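Local coordinates for putative Fe-S biosynthesis protein (Lactobacillus acidophilus, PDB 2QGO), which probably takes part in the assembly or delivery of iron-sulphur clusters, at residues 66-69 against 70-74; 112-115 against 116-119. All coordinates share one frame; numbering follows the deposited sequence.

Interaction 1 of 2, residues 66-69 against 70-74; sequences IANE and QNVKI
I66 and I74 close the neck of a loop that joins two neighbouring antiparallel strands, 64-65 and 73-76, and so show how a β-connection wider than a tight hairpin turn can be held. The neck is fastened by the I66 N to I74 O hydrogen bond, 3.0 Å long and nearly straight at the proton (171°). Beside it the two isoleucines lie at a slant to each other: I66 CB packs against I74 CG2 at 3.8 Å, and the ends meet with I66 CD1 over I74 CG1. L28 of strand 25-30 touches both. Deeper in the loop, N68 has its CG between the backbone N and the carbonyl carbon (chi1 60°), which turns the amide inward, toward the backbone of Q70, N71 and V72 on the far side of the loop. An alanine at this position is likely to leave that backbone without the polar group it now faces, and the loop freer to change shape. Q70 reaches out of the loop, where its NE2 donates to F8 O in strand 6-8. Two waters add links: one joins E69 N to Q70 OE1, the other spans the loop, accepting from N71 N at 2.7 Å and donating to N68 O.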
loop_
_atom_site.group_PDB
_atom_site.type_symbol
_atom_site.label_atom_id
_atom_site.label_comp_id
_atom_site.label_asym_id
_atom_site.label_seq_id
_atom_site.Cartn_x
_atom_site.Cartn_y
_atom_site.Cartn_z
ATOM N N ILE A 66 -1.661 -8.014 6.439
ATOM C CA ILE A 66 -1.041 -8.723 5.347
ATOM C C ILE A 66 0.246 -9.236 5.960
ATOM O O ILE A 66 1.122 -8.455 6.330
ATOM C CB ILE A 66 -0.730 -7.789 4.158
ATOM C CG1 ILE A 66 -2.030 -7.188 3.622
ATOM C CG2 ILE A 66 -0.049 -8.574 3.046
ATOM C CD1 ILE A 66 -1.842 -6.198 2.475
ATOM N N ALA A 67 0.336 -10.554 6.094
ATOM C CA ALA A 67 1.504 -11.181 6.683
ATOM C C ALA A 67 2.768 -10.956 5.862
ATOM O O ALA A 67 2.732 -10.914 4.636
ATOM C CB ALA A 67 1.253 -12.669 6.856
ATOM N N ASN A 68 3.881 -10.792 6.569
ATOM C CA ASN A 68 5.192 -10.605 5.967
ATOM C C ASN A 68 6.211 -10.939 7.043
ATOM O O ASN A 68 5.894 -10.943 8.227
ATOM C CB ASN A 68 5.408 -9.165 5.474
ATOM C CG ASN A 68 5.294 -8.132 6.587
ATOM O OD1 ASN A 68 4.189 -7.754 6.976
ATOM N ND2 ASN A 68 6.434 -7.678 7.108
ATOM N N GLU A 69 7.437 -11.213 6.627
ATOM C CA GLU A 69 8.492 -11.561 7.562
ATOM C C GLU A 69 9.486 -10.421 7.664
ATOM O O GLU A 69 10.617 -10.610 8.094
ATOM C CB GLU A 69 9.189 -12.832 7.083
ATOM C CG GLU A 69 8.202 -13.841 6.511
ATOM C CD GLU A 69 8.547 -15.270 6.867
ATOM O OE1 GLU A 69 9.657 -15.722 6.495
ATOM O OE2 GLU A 69 7.703 -15.947 7.511
ATOM N N GLN A 70 9.049 -9.226 7.285
ATOM C CA GLN A 70 9.930 -8.072 7.322
ATOM C C GLN A 70 9.549 -7.004 8.346
ATOM O O GLN A 70 10.087 -5.896 8.334
ATOM C CB GLN A 70 10.043 -7.497 5.911
ATOM C CG GLN A 70 10.851 -8.408 5.000
ATOM C CD GLN A 70 10.692 -8.091 3.529
ATOM O OE1 GLN A 70 9.669 -8.415 2.920
ATOM N NE2 GLN A 70 11.703 -7.460 2.948
ATOM N N ASN A 71 8.629 -7.358 9.240
ATOM C CA ASN A 71 8.193 -6.462 10.305
ATOM C C ASN A 71 7.515 -5.204 9.806
ATOM O O ASN A 71 7.617 -4.153 10.426
ATOM C CB ASN A 71 9.385 -6.080 11.176
ATOM C CG ASN A 71 10.080 -7.283 11.743
ATOM O OD1 ASN A 71 9.528 -7.977 12.596
ATOM N ND2 ASN A 71 11.285 -7.558 11.259
ATOM N N VAL A 72 6.827 -5.319 8.680
ATOM C CA VAL A 72 6.123 -4.184 8.118
ATOM C C VAL A 72 4.676 -4.232 8.594
ATOM O O VAL A 72 4.013 -5.268 8.496
ATOM C CB VAL A 72 6.165 -4.221 6.573
ATOM C CG1 VAL A 72 5.356 -3.067 5.992
ATOM C CG2 VAL A 72 7.613 -4.150 6.101
ATOM N N LYS A 73 4.194 -3.117 9.126
ATOM C CA LYS A 73 2.817 -3.046 9.596
ATOM C C LYS A 73 1.953 -2.633 8.407
ATOM O O LYS A 73 1.657 -1.454 8.224
ATOM C CB LYS A 73 2.706 -2.024 10.725
ATOM C CG LYS A 73 3.590 -2.367 11.916
ATOM C CD LYS A 73 3.581 -1.268 12.958
ATOM C CE LYS A 73 4.371 -1.684 14.177
ATOM N NZ LYS A 73 4.408 -0.598 15.199
ATOM N N ILE A 74 1.579 -3.617 7.592
ATOM C CA ILE A 74 0.777 -3.370 6.398
ATOM C C ILE A 74 -0.608 -3.991 6.501
ATOM O O ILE A 74 -0.757 -5.145 6.887
ATOM C CB ILE A 74 1.514 -3.882 5.119
ATOM C CG1 ILE A 74 0.630 -3.686 3.883
ATOM C CG2 ILE A 74 1.925 -5.347 5.288
ATOM C CD1 ILE A 74 1.369 -3.868 2.567
HETATM O O HOH W 1 1.094 -6.740 8.670
HETATM O O HOH W 2 7.114 -9.457 10.113
HETATM O O HOH W 3 8.093 -10.776 3.886
#

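Interaction 2 of 2, residues 112-115 against 116-119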
loop_
_atom_site.group_PDB
_atom_site.type_symbol
_atom_site.label_atom_id
_atom_site.label_comp_id
_atom_site.label_asym_id
_atom_site.label_seq_id
_atom_site.Cartn_x
_atom_site.Cartn_y
_atom_site.Cartn_z
ATOM N N ILE A 112 2.115 6.235 -3.845
ATOM C CA ILE A 112 2.244 6.331 -2.403
ATOM C C ILE A 112 1.578 7.627 -1.967
ATOM O O ILE A 112 1.819 8.685 -2.549
ATOM C CB ILE A 112 3.712 6.377 -1.959
ATOM C CG1 ILE A 112 4.355 4.996 -2.134
ATOM C CG2 ILE A 112 3.799 6.845 -0.502
ATOM C CD1 ILE A 112 5.836 5.000 -1.839
ATOM N N GLY A 113 0.744 7.544 -0.941
ATOM C CA GLY A 113 0.078 8.734 -0.466
ATOM C C GLY A 113 0.049 8.874 1.040
ATOM O O GLY A 113 -0.135 7.897 1.772
ATOM N N ASN A 114 0.262 10.105 1.490
ATOM C CA ASN A 114 0.220 10.460 2.900
ATOM C C ASN A 114 -1.273 10.474 3.252
ATOM O O ASN A 114 -1.995 11.382 2.855
ATOM C CB ASN A 114 0.810 11.859 3.091
ATOM C CG ASN A 114 0.710 12.349 4.521
ATOM O OD1 ASN A 114 -0.232 12.018 5.242
ATOM N ND2 ASN A 114 1.677 13.160 4.932
ATOM N N GLY A 115 -1.719 9.470 4.000
ATOM C CA GLY A 115 -3.123 9.366 4.362
ATOM C C GLY A 115 -3.752 10.582 5.022
ATOM O O GLY A 115 -4.828 11.039 4.625
ATOM N N ALA A 116 -3.087 11.098 6.048
ATOM C CA ALA A 116 -3.594 12.257 6.757
ATOM C C ALA A 116 -3.748 13.417 5.785
ATOM O O ALA A 116 -4.777 14.083 5.773
ATOM C CB ALA A 116 -2.650 12.633 7.907
ATOM N N ALA A 117 -2.735 13.644 4.953
ATOM C CA ALA A 117 -2.792 14.736 3.989
ATOM C C ALA A 117 -3.994 14.584 3.058
ATOM O O ALA A 117 -4.697 15.557 2.777
ATOM C CB ALA A 117 -1.493 14.799 3.186
ATOM N N LEU A 118 -4.224 13.364 2.579
ATOM C CA LEU A 118 -5.357 13.086 1.699
ATOM C C LEU A 118 -6.676 13.483 2.354
ATOM O O LEU A 118 -7.464 14.222 1.769
ATOM C CB LEU A 118 -5.397 11.596 1.335
ATOM C CG LEU A 118 -4.374 11.174 0.277
ATOM C CD1 LEU A 118 -4.275 9.657 0.225
ATOM C CD2 LEU A 118 -4.783 11.747 -1.083
ATOM N N LEU A 119 -6.904 12.990 3.569
ATOM C CA LEU A 119 -8.129 13.294 4.308
ATOM C C LEU A 119 -8.297 14.800 4.569
ATOM O O LEU A 119 -9.391 15.345 4.416
ATOM C CB LEU A 119 -8.140 12.543 5.646
ATOM C CG LEU A 119 -7.896 11.031 5.589
ATOM C CD1 LEU A 119 -8.021 10.445 6.984
ATOM C CD2 LEU A 119 -8.888 10.370 4.629
#
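N114 ends a strand and A117 lies in the first turn of a helix, yet their CA atoms are 5.3 Å apart, because the chain swings from extended to helical within a single residue. N114 still has strand-like backbone angles (-75°/107°), whereas G115 is already helical. From there the regular i to i+4 pattern sets in: L118 N donates to N114 O at 3.0 Å and L119 N donates to G115 O over the same distance, both donors lying nearly along the C=O axis. The side chain of N114 supplies the remaining link. With CG anti to the backbone N (chi1 176°), the amide runs forward over the start of the helix, and OD1 receives the A117 N-H at 3.0 Å. That bond is almost straight at the hydrogen, but the donor stands well above the plane of the amide. The methyl of A117 packs against the same amide, its CB 3.6 Å from N114 CG. On another side of the turn the leucines fold back over the carbonyls they bond to: L118 CG lies 3.5 Å from N114 O, and L119 CG comes as near as 3.2 Å to G115 O. G113 has no side chain beneath L118; a CB there would come within 3.3 Å of L118 CD1. Strand 50-55 flanks the junction, with W54 against N114 and I53 against L118, and Y37 touches both leucines. Taken together, this is a strand-to-helix junction with an asparagine N-cap, where a side-chain oxygen takes up an amide of the first turn.

Both contacts are local, and both reach the same mixed sheet while their centres stand 20 Å apart, with nearest atoms about 10 Å from each other and no touch. Interaction 1 comes first along the chain, in the loop entering strand 73-76 near one edge of the sheet; interaction 2 follows at the end of strand 104-114, with strands 25-30 and 50-55 lying between the two strands concerned. The pair illustrates two ways in which a chain leaves a strand: turning back to an antiparallel neighbour, or passing straight into a helix, here 115-125, the last helix of the modelled chain.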